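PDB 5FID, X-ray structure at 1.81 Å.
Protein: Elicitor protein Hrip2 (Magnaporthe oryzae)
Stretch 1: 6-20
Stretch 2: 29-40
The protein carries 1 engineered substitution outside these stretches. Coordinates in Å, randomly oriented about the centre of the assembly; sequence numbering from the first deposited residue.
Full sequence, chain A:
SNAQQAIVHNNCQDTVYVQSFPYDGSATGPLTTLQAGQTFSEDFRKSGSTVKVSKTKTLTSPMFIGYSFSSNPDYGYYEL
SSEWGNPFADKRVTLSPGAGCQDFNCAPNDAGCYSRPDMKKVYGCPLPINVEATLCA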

# COMPACT_ATOMS: atom_id res chain seq x y z
N ALA A 6 15.69 2.71 -6.49
CA ALA A 6 14.80 1.78 -7.18
C ALA A 6 15.72 0.92 -8.02
O ALA A 6 16.54 1.44 -8.78
CB ALA A 6 13.80 2.53 -8.07
N ILE A 7 15.59 -0.39 -7.89
CA ILE A 7 16.55 -1.32 -8.46
C ILE A 7 15.84 -2.41 -9.25
O ILE A 7 14.84 -2.95 -8.80
CB ILE A 7 17.36 -2.00 -7.34
CG1 ILE A 7 18.10 -0.95 -6.50
CG2 ILE A 7 18.35 -3.02 -7.89
CD1 ILE A 7 18.56 -1.50 -5.18
N VAL A 8 16.36 -2.74 -10.43
CA VAL A 8 15.84 -3.87 -11.19
C VAL A 8 16.97 -4.83 -11.55
O VAL A 8 17.85 -4.49 -12.34
CB VAL A 8 15.13 -3.42 -12.48
CG1 VAL A 8 14.58 -4.64 -13.23
CG2 VAL A 8 13.99 -2.47 -12.15
N HIS A 9 16.95 -6.02 -10.95
CA HIS A 9 17.95 -7.04 -11.28
C HIS A 9 17.42 -7.92 -12.40
O HIS A 9 16.40 -8.59 -12.23
CB HIS A 9 18.23 -7.96 -10.09
CG HIS A 9 18.70 -7.25 -8.85
ND1 HIS A 9 19.90 -6.59 -8.79
CD2 HIS A 9 18.13 -7.16 -7.62
CE1 HIS A 9 20.05 -6.09 -7.56
NE2 HIS A 9 19.00 -6.43 -6.84
N ASN A 10 18.12 -7.95 -13.53
CA ASN A 10 17.73 -8.85 -14.61
C ASN A 10 18.38 -10.23 -14.49
O ASN A 10 19.51 -10.43 -14.92
CB ASN A 10 18.07 -8.24 -15.98
CG ASN A 10 17.69 -9.16 -17.12
OD1 ASN A 10 16.82 -10.02 -16.97
ND2 ASN A 10 18.34 -8.99 -18.27
N ASN A 11 17.66 -11.19 -13.92
CA ASN A 11 18.18 -12.55 -13.80
C ASN A 11 17.65 -13.46 -14.92
O ASN A 11 17.83 -14.67 -14.88
CB ASN A 11 17.86 -13.13 -12.41
CG ASN A 11 18.67 -14.38 -12.09
OD1 ASN A 11 19.90 -14.39 -12.18
ND2 ASN A 11 17.97 -15.45 -11.69
N CYS A 12 17.02 -12.86 -15.93
CA CYS A 12 16.50 -13.63 -17.07
C CYS A 12 17.58 -13.97 -18.08
O CYS A 12 18.67 -13.41 -18.05
CB CYS A 12 15.39 -12.85 -17.81
SG CYS A 12 14.07 -12.17 -16.76
N GLN A 13 17.27 -14.88 -18.99
CA GLN A 13 18.22 -15.24 -20.04
C GLN A 13 18.23 -14.20 -21.15
O GLN A 13 19.11 -14.19 -22.01
CB GLN A 13 17.84 -16.59 -20.65
CG GLN A 13 17.77 -17.70 -19.65
CD GLN A 13 19.01 -18.53 -19.63
OE1 GLN A 13 19.90 -18.32 -18.79
NE2 GLN A 13 19.10 -19.50 -20.57
N ASP A 14 17.23 -13.32 -21.12
CA ASP A 14 17.04 -12.35 -22.17
C ASP A 14 17.63 -11.00 -21.81
O ASP A 14 17.72 -10.64 -20.63
CB ASP A 14 15.55 -12.18 -22.48
CG ASP A 14 14.92 -13.44 -23.04
OD1 ASP A 14 15.62 -14.17 -23.77
OD2 ASP A 14 13.74 -13.69 -22.76
N THR A 15 18.04 -10.25 -22.83
CA THR A 15 18.35 -8.84 -22.67
C THR A 15 17.02 -8.14 -22.35
O THR A 15 16.00 -8.43 -22.98
CB THR A 15 18.96 -8.27 -23.96
OG1 THR A 15 20.20 -8.94 -24.24
CG2 THR A 15 19.24 -6.78 -23.83
N VAL A 16 17.02 -7.25 -21.37
CA VAL A 16 15.82 -6.46 -21.08
C VAL A 16 16.13 -4.97 -21.12
O VAL A 16 17.30 -4.57 -21.06
CB VAL A 16 15.21 -6.82 -19.71
CG1 VAL A 16 15.00 -8.32 -19.60
CG2 VAL A 16 16.09 -6.34 -18.59
N TYR A 17 15.09 -4.15 -21.24
CA TYR A 17 15.25 -2.71 -21.33
C TYR A 17 14.45 -2.05 -20.22
O TYR A 17 13.31 -2.43 -19.97
CB TYR A 17 14.81 -2.20 -22.71
CG TYR A 17 15.61 -2.86 -23.81
CD1 TYR A 17 16.76 -2.26 -24.31
CD2 TYR A 17 15.25 -4.10 -24.31
CE1 TYR A 17 17.51 -2.89 -25.31
CE2 TYR A 17 15.99 -4.72 -25.30
CZ TYR A 17 17.11 -4.11 -25.80
OH TYR A 17 17.84 -4.76 -26.79
N VAL A 18 15.07 -1.08 -19.55
CA VAL A 18 14.46 -0.45 -18.40
C VAL A 18 14.55 1.06 -18.55
O VAL A 18 15.58 1.57 -18.99
CB VAL A 18 15.18 -0.87 -17.10
CG1 VAL A 18 14.55 -0.20 -15.88
CG2 VAL A 18 15.14 -2.38 -16.93
N GLN A 19 13.48 1.78 -18.22
CA GLN A 19 13.52 3.24 -18.23
C GLN A 19 12.52 3.84 -17.24
O GLN A 19 11.39 3.33 -17.09
CB GLN A 19 13.28 3.80 -19.64
CG GLN A 19 13.62 5.28 -19.79
CD GLN A 19 13.50 5.78 -21.22
OE1 GLN A 19 12.85 5.14 -22.05
NE2 GLN A 19 14.13 6.92 -21.51
N SER A 20 12.94 4.91 -16.57
CA SER A 20 12.13 5.54 -15.53
C SER A 20 11.46 6.81 -16.03
O SER A 20 12.09 7.64 -16.71
CB SER A 20 12.98 5.86 -14.30
OG SER A 20 12.17 6.28 -13.21
N GLY A 29 14.56 8.87 -17.44
CA GLY A 29 15.89 8.41 -17.11
C GLY A 29 16.50 7.82 -18.36
O GLY A 29 15.83 7.69 -19.38
N PRO A 30 17.79 7.46 -18.29
CA PRO A 30 18.42 6.82 -19.45
C PRO A 30 17.68 5.55 -19.87
O PRO A 30 17.27 4.76 -19.01
CB PRO A 30 19.83 6.47 -18.93
CG PRO A 30 19.73 6.49 -17.45
CD PRO A 30 18.69 7.53 -17.13
N LEU A 31 17.50 5.37 -21.18
CA LEU A 31 17.00 4.11 -21.70
C LEU A 31 18.10 3.09 -21.44
O LEU A 31 19.17 3.17 -22.03
CB LEU A 31 16.71 4.22 -23.20
CG LEU A 31 16.15 2.98 -23.91
CD1 LEU A 31 15.04 2.33 -23.10
CD2 LEU A 31 15.64 3.36 -25.30
N THR A 32 17.83 2.14 -20.55
CA THR A 32 18.89 1.27 -20.03
C THR A 32 18.80 -0.14 -20.58
O THR A 32 17.79 -0.82 -20.44
CB THR A 32 18.88 1.23 -18.49
OG1 THR A 32 18.98 2.58 -17.98
CG2 THR A 32 20.07 0.42 -17.97
N THR A 33 19.88 -0.60 -21.20
CA THR A 33 19.93 -1.96 -21.69
C THR A 33 20.59 -2.85 -20.64
O THR A 33 21.73 -2.60 -20.23
CB THR A 33 20.76 -2.08 -22.97
OG1 THR A 33 20.24 -1.19 -23.98
CG2 THR A 33 20.69 -3.52 -23.48
N LEU A 34 19.87 -3.89 -20.21
CA LEU A 34 20.41 -4.83 -19.24
C LEU A 34 20.64 -6.18 -19.92
O LEU A 34 19.67 -6.89 -20.24
CB LEU A 34 19.45 -5.03 -18.06
CG LEU A 34 19.10 -3.85 -17.15
CD1 LEU A 34 18.19 -4.33 -16.02
CD2 LEU A 34 20.37 -3.24 -16.60
N GLN A 35 21.90 -6.54 -20.11
CA GLN A 35 22.21 -7.90 -20.55
C GLN A 35 21.72 -8.83 -19.46
O GLN A 35 21.55 -8.41 -18.31
CB GLN A 35 23.72 -8.10 -20.73
CG GLN A 35 24.39 -7.06 -21.60
CD GLN A 35 23.86 -7.07 -23.02
OE1 GLN A 35 23.89 -8.11 -23.69
NE2 GLN A 35 23.38 -5.92 -23.49
N ALA A 36 21.47 -10.08 -19.83
CA ALA A 36 21.21 -11.12 -18.85
C ALA A 36 22.20 -10.97 -17.70
O ALA A 36 23.40 -10.98 -17.92
CB ALA A 36 21.36 -12.49 -19.50
N GLY A 37 21.70 -10.76 -16.49
CA GLY A 37 22.55 -10.70 -15.31
C GLY A 37 22.81 -9.29 -14.78
O GLY A 37 23.23 -9.13 -13.64
N GLN A 38 22.57 -8.28 -15.61
CA GLN A 38 22.85 -6.90 -15.21
C GLN A 38 21.75 -6.30 -14.35
O GLN A 38 20.62 -6.81 -14.29
CB GLN A 38 23.10 -6.01 -16.42
CG GLN A 38 24.45 -6.22 -17.10
CD GLN A 38 24.74 -5.14 -18.13
OE1 GLN A 38 23.93 -4.89 -19.03
NE2 GLN A 38 25.88 -4.47 -17.99
N THR A 39 22.08 -5.20 -13.68
CA THR A 39 21.16 -4.52 -12.77
C THR A 39 21.00 -3.04 -13.15
O THR A 39 21.97 -2.35 -13.46
CB THR A 39 21.63 -4.65 -11.30
OG1 THR A 39 21.58 -6.03 -10.90
CG2 THR A 39 20.74 -3.84 -10.37
N PHE A 40 19.75 -2.58 -13.15
CA PHE A 40 19.44 -1.17 -13.28
C PHE A 40 19.27 -0.57 -11.89
O PHE A 40 18.72 -1.22 -10.99
CB PHE A 40 18.13 -1.00 -14.06
CG PHE A 40 17.49 0.36 -13.90
CD1 PHE A 40 17.80 1.40 -14.77
CD2 PHE A 40 16.56 0.59 -12.90
CE1 PHE A 40 17.19 2.65 -14.63
CE2 PHE A 40 15.96 1.83 -12.75
CZ PHE A 40 16.28 2.86 -13.62
O HOH W 1 21.51 -10.70 -22.69
O HOH W 2 15.81 5.11 -16.76

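Two short antiparallel ladders, offset in register by two residues, join the stretches and bury 1068 Å² between them. In the first, V8 pairs with F40: V8 N reaches F40 O at 2.9 Å, and F40 N reaches V8 O at 2.8 Å. In the second, V16 pairs with L34 and V18 with T32. Their backbone hydrogen bonds are equally short, with V16 N to L34 O at 2.9 Å and T32 N to V18 O at 2.8 Å.

V8, V16, V18, T32, L34 and F40 send their side chains to one face of the sheet. F40 is t at chi1, with chi2 at 90°. This turns one ring face to V18, whose CG1 lies 3.6 Å from the centroid of the F40 ring, close to the ring normal. V18 is also t, and its other methyl packs on leucine: V18 CG2 is 3.7 Å from L34 CD1. Its two branches thus serve two neighbours. L34, m then t, meets V16 through its CB, 3.6 Å from V16 CG2. Apolar residues suit this buried patch. T32 lies at its more exposed end, where the m rotamer lets T32 OG1 donate to P30 O at 3.0 Å within its own stretch.

H9, Y17, T33 and T39 lie on the other face. H9 and T39 are both m at chi1, and H9 ND1 and T39 OG1 form a 2.8 Å hydrogen bond near the plane of the imidazole. Y17, also m, brings its ring beside T33, with Y17 CE1 3.5 Å from T33 OG1.

N10 links the two ladders. Its backbone binds the type II turn Q35 to Q38: N10 N donates to Q38 O at 2.9 Å, and G37 N donates to N10 O at 2.7 Å. The CA-to-CB bond of N10 points toward the other stretch, and chi1 is t. N10 ND2 makes weak hydrogen bonds to L34 O at 3.2 Å and Q35 O at 3.3 Å, and a straighter one to D14 O at 2.9 Å. N10 OD1 accepts from C12 N at 3.0 Å. The amide can donate and accept, so it suits this buried site. G37 has phi 103°, where a CB would jam against the preceding carbonyl.

At the far end Q19 is extended, t at chi1 and chi2, so that Q19 NE2 reaches G29 O at 2.8 Å. G29 N donates to S20 O at 2.9 Å. One water bridges S20 N and P30 O; another links T15 OG1 and A36 N.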